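Local coordinates for putative carboxynorspermidine decarboxylase protein (Sinorhizobium meliloti, PDB 3MT1), which probably catalyses the pyridoxal 5'-phosphate-dependent decarboxylation of carboxynorspermidine and carboxyspermidine, giving norspermidine and spermidine, and acts as a homodimer, at residues B[84-89]-B[105-110]. Sequence-based numbering, arbitrary orientation.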
ATOM      1  N   ASN B  84     -14.486  21.780   0.539  1.00 52.12           N
ATOM      2  CA  ASN B  84     -15.256  21.103   1.563  1.00 52.41           C
ATOM      3  C   ASN B  84     -14.392  20.710   2.776  1.00 50.31           C
ATOM      4  O   ASN B  84     -14.908  20.109   3.717  1.00 50.67           O
ATOM      5  CB  ASN B  84     -15.934  19.849   0.963  1.00 53.63           C
ATOM      6  CG  ASN B  84     -14.922  18.721   0.636  1.00 53.76           C
ATOM      7  OD1 ASN B  84     -13.751  18.974   0.284  1.00 53.10           O
ATOM      8  ND2 ASN B  84     -15.373  17.475   0.767  1.00 54.77           N
ATOM      9  N   GLU B  85     -13.092  21.021   2.743  1.00 48.31           N
ATOM     10  CA  GLU B  85     -12.178  20.682   3.842  1.00 46.61           C
ATOM     11  C   GLU B  85     -11.478  21.885   4.483  1.00 45.32           C
ATOM     12  O   GLU B  85     -11.258  21.910   5.694  1.00 44.04           O
ATOM     13  CB  GLU B  85     -11.113  19.675   3.381  1.00 45.86           C
ATOM     14  CG  GLU B  85     -11.663  18.284   3.031  1.00 48.75           C
ATOM     15  CD  GLU B  85     -10.566  17.245   2.806  1.00 52.60           C
ATOM     16  OE1 GLU B  85      -9.363  17.635   2.860  1.00 52.81           O
ATOM     17  OE2 GLU B  85     -10.897  16.042   2.578  1.00 53.13           O
ATOM     18  N   ILE B  86     -11.111  22.855   3.650  1.00 45.37           N
ATOM     19  CA  ILE B  86     -10.344  24.036   4.058  1.00 44.68           C
ATOM     20  C   ILE B  86     -10.713  24.614   5.420  1.00 45.29           C
ATOM     21  O   ILE B  86      -9.823  24.954   6.216  1.00 44.97           O
ATOM     22  CB  ILE B  86     -10.414  25.179   2.983  1.00 46.03           C
ATOM     23  CG1 ILE B  86      -9.354  26.265   3.222  1.00 44.11           C
ATOM     24  CG2 ILE B  86     -11.801  25.828   2.928  1.00 46.21           C
ATOM     25  CD1 ILE B  86      -7.939  25.781   3.386  1.00 41.12           C
ATOM     26  N   ASP B  87     -12.009  24.735   5.682  1.00 46.30           N
ATOM     27  CA  ASP B  87     -12.454  25.380   6.886  1.00 47.39           C
ATOM     28  C   ASP B  87     -12.094  24.527   8.078  1.00 46.20           C
ATOM     29  O   ASP B  87     -11.698  25.053   9.114  1.00 46.89           O
ATOM     30  CB  ASP B  87     -13.957  25.692   6.838  1.00 49.96           C
ATOM     31  CG  ASP B  87     -14.259  27.155   6.336  1.00 55.36           C
ATOM     32  OD1 ASP B  87     -13.698  28.130   6.935  1.00 59.66           O
ATOM     33  OD2 ASP B  87     -15.071  27.335   5.372  1.00 58.56           O
ATOM     34  N   GLU B  88     -12.194  23.211   7.937  1.00 44.94           N
ATOM     35  CA  GLU B  88     -11.839  22.356   9.022  1.00 43.71           C
ATOM     36  C   GLU B  88     -10.326  22.341   9.163  1.00 41.93           C
ATOM     37  O   GLU B  88      -9.789  22.288  10.276  1.00 40.69           O
ATOM     38  CB  GLU B  88     -12.380  20.954   8.834  1.00 44.39           C
ATOM     39  CG  GLU B  88     -12.434  20.211  10.156  1.00 48.66           C
ATOM     40  CD  GLU B  88     -12.857  18.748  10.027  1.00 56.81           C
ATOM     41  OE1 GLU B  88     -13.794  18.458   9.209  1.00 58.85           O
ATOM     42  OE2 GLU B  88     -12.254  17.898  10.758  1.00 56.99           O
ATOM     43  N   VAL B  89      -9.622  22.417   8.046  1.00 40.40           N
ATOM     44  CA  VAL B  89      -8.191  22.437   8.160  1.00 38.58           C
ATOM     45  C   VAL B  89      -7.811  23.663   8.995  1.00 39.15           C
ATOM     46  O   VAL B  89      -7.122  23.532  10.028  1.00 37.89           O
ATOM     47  CB  VAL B  89      -7.500  22.400   6.802  1.00 38.16           C
ATOM     48  CG1 VAL B  89      -6.015  22.455   6.972  1.00 36.88           C
ATOM     49  CG2 VAL B  89      -7.856  21.131   6.056  1.00 37.21           C
ATOM     50  N   GLU B 105      -4.465  32.723  -3.116  1.00 57.55           N
ATOM     51  CA  GLU B 105      -5.508  33.662  -3.510  1.00 59.46           C
ATOM     52  C   GLU B 105      -6.861  33.031  -3.251  1.00 59.30           C
ATOM     53  O   GLU B 105      -7.764  33.667  -2.728  1.00 59.85           O
ATOM     54  CB  GLU B 105      -5.363  34.028  -4.971  1.00 61.43           C
ATOM     55  CG  GLU B 105      -4.358  35.145  -5.236  1.00 64.16           C
ATOM     56  CD  GLU B 105      -4.148  35.400  -6.735  1.00 68.99           C
ATOM     57  OE1 GLU B 105      -4.279  34.424  -7.521  1.00 71.20           O
ATOM     58  OE2 GLU B 105      -3.847  36.559  -7.133  1.00 69.56           O
ATOM     59  N   ARG B 106      -6.975  31.743  -3.561  1.00 58.98           N
ATOM     60  CA  ARG B 106      -8.245  31.054  -3.438  1.00 59.05           C
ATOM     61  C   ARG B 106      -8.717  30.931  -2.000  1.00 57.78           C
ATOM     62  O   ARG B 106      -9.908  31.013  -1.723  1.00 58.41           O
ATOM     63  CB  ARG B 106      -8.155  29.680  -4.057  1.00 58.41           C
ATOM     64  CG  ARG B 106      -9.473  29.227  -4.580  1.00 61.88           C
ATOM     65  CD  ARG B 106      -9.297  28.183  -5.633  1.00 67.07           C
ATOM     66  NE  ARG B 106      -9.555  26.858  -5.078  1.00 70.15           N
ATOM     67  CZ  ARG B 106      -9.204  25.719  -5.670  1.00 71.74           C
ATOM     68  NH1 ARG B 106      -8.556  25.754  -6.826  1.00 72.83           N
ATOM     69  NH2 ARG B 106      -9.477  24.545  -5.096  1.00 73.10           N
ATOM     70  N   PHE B 107      -7.776  30.745  -1.085  1.00 56.24           N
ATOM     71  CA  PHE B 107      -8.131  30.358   0.265  1.00 55.17           C
ATOM     72  C   PHE B 107      -7.775  31.391   1.310  1.00 54.73           C
ATOM     73  O   PHE B 107      -8.170  31.261   2.451  1.00 53.92           O
ATOM     74  CB  PHE B 107      -7.527  28.993   0.592  1.00 53.56           C
ATOM     75  CG  PHE B 107      -8.104  27.878  -0.225  1.00 54.15           C
ATOM     76  CD1 PHE B 107      -9.479  27.659  -0.247  1.00 55.43           C
ATOM     77  CD2 PHE B 107      -7.281  27.046  -0.971  1.00 53.17           C
ATOM     78  CE1 PHE B 107     -10.027  26.622  -1.006  1.00 56.25           C
ATOM     79  CE2 PHE B 107      -7.819  26.014  -1.739  1.00 53.48           C
ATOM     80  CZ  PHE B 107      -9.189  25.802  -1.760  1.00 54.94           C
ATOM     81  N   ALA B 108      -7.046  32.421   0.897  1.00 56.15           N
ATOM     82  CA  ALA B 108      -6.724  33.582   1.745  1.00 56.68           C
ATOM     83  C   ALA B 108      -7.818  33.919   2.751  1.00 57.27           C
ATOM     84  O   ALA B 108      -7.567  33.895   3.966  1.00 56.94           O
ATOM     85  CB  ALA B 108      -6.440  34.784   0.893  1.00 58.37           C
ATOM     86  N   ASP B 109      -9.024  34.220   2.254  1.00 58.34           N
ATOM     87  CA  ASP B 109     -10.148  34.606   3.120  1.00 58.68           C
ATOM     88  C   ASP B 109     -10.431  33.627   4.252  1.00 56.72           C
ATOM     89  O   ASP B 109     -10.510  34.021   5.411  1.00 57.13           O
ATOM     90  CB  ASP B 109     -11.420  34.895   2.314  1.00 60.57           C
ATOM     91  CG  ASP B 109     -11.470  36.312   1.829  1.00 63.36           C
ATOM     92  OD1 ASP B 109     -10.706  37.140   2.353  1.00 64.03           O
ATOM     93  OD2 ASP B 109     -12.272  36.615   0.931  1.00 67.40           O
ATOM     94  N   LYS B 110     -10.563  32.356   3.919  1.00 55.39           N
ATOM     95  CA  LYS B 110     -10.830  31.326   4.914  1.00 53.82           C
ATOM     96  C   LYS B 110      -9.700  31.146   5.948  1.00 51.79           C
ATOM     97  O   LYS B 110      -9.968  30.845   7.121  1.00 50.82           O
ATOM     98  CB  LYS B 110     -11.161  30.021   4.209  1.00 53.13           C
ATOM     99  CG  LYS B 110     -12.605  29.948   3.820  1.00 55.10           C
ATOM    100  CD  LYS B 110     -12.799  29.103   2.574  1.00 57.37           C
ATOM    101  CE  LYS B 110     -14.262  28.650   2.398  1.00 59.52           C
ATOM    102  NZ  LYS B 110     -15.215  29.682   2.896  1.00 60.90           N
TER
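I86 and F107 meet between two successive outer helices, 83-92 and 101-107, of the eight-stranded parallel beta/alpha barrel of this class-II decarboxylase; strand 95-98 connects them. F107 ends its helix, and K110 sits in the turn that follows. The tightly packed part is apolar: CG1 of I86 lies 3.7 Å from CD1 of F107, while CD1 of I86 sits over one face of the phenyl ring, 4.2 Å from CG of F107. CG1 is anti to the backbone N (chi1 -166°), a setting that carries this branch to the ring and leaves CG2 to meet the lysine. Both residues are buried and also touch Y81, and I86 reaches I96 of the connecting strand. An alanine in place of I86 would probably take the branches away from the ring face and from CD and CE of K110, opening a gap between the segments. The outer side is looser, since D87 and K110 are exposed. Their side chains run roughly at right angles, with OD2 of D87 3.4 Å from NZ of K110, a salt bridge; no hydrogen bond joins the segments. K110 serves both parts: its aliphatic chain passes beside the isoleucine before bending at chi4 (34°), and its CD comes to 3.4 Å from CG2 of I86.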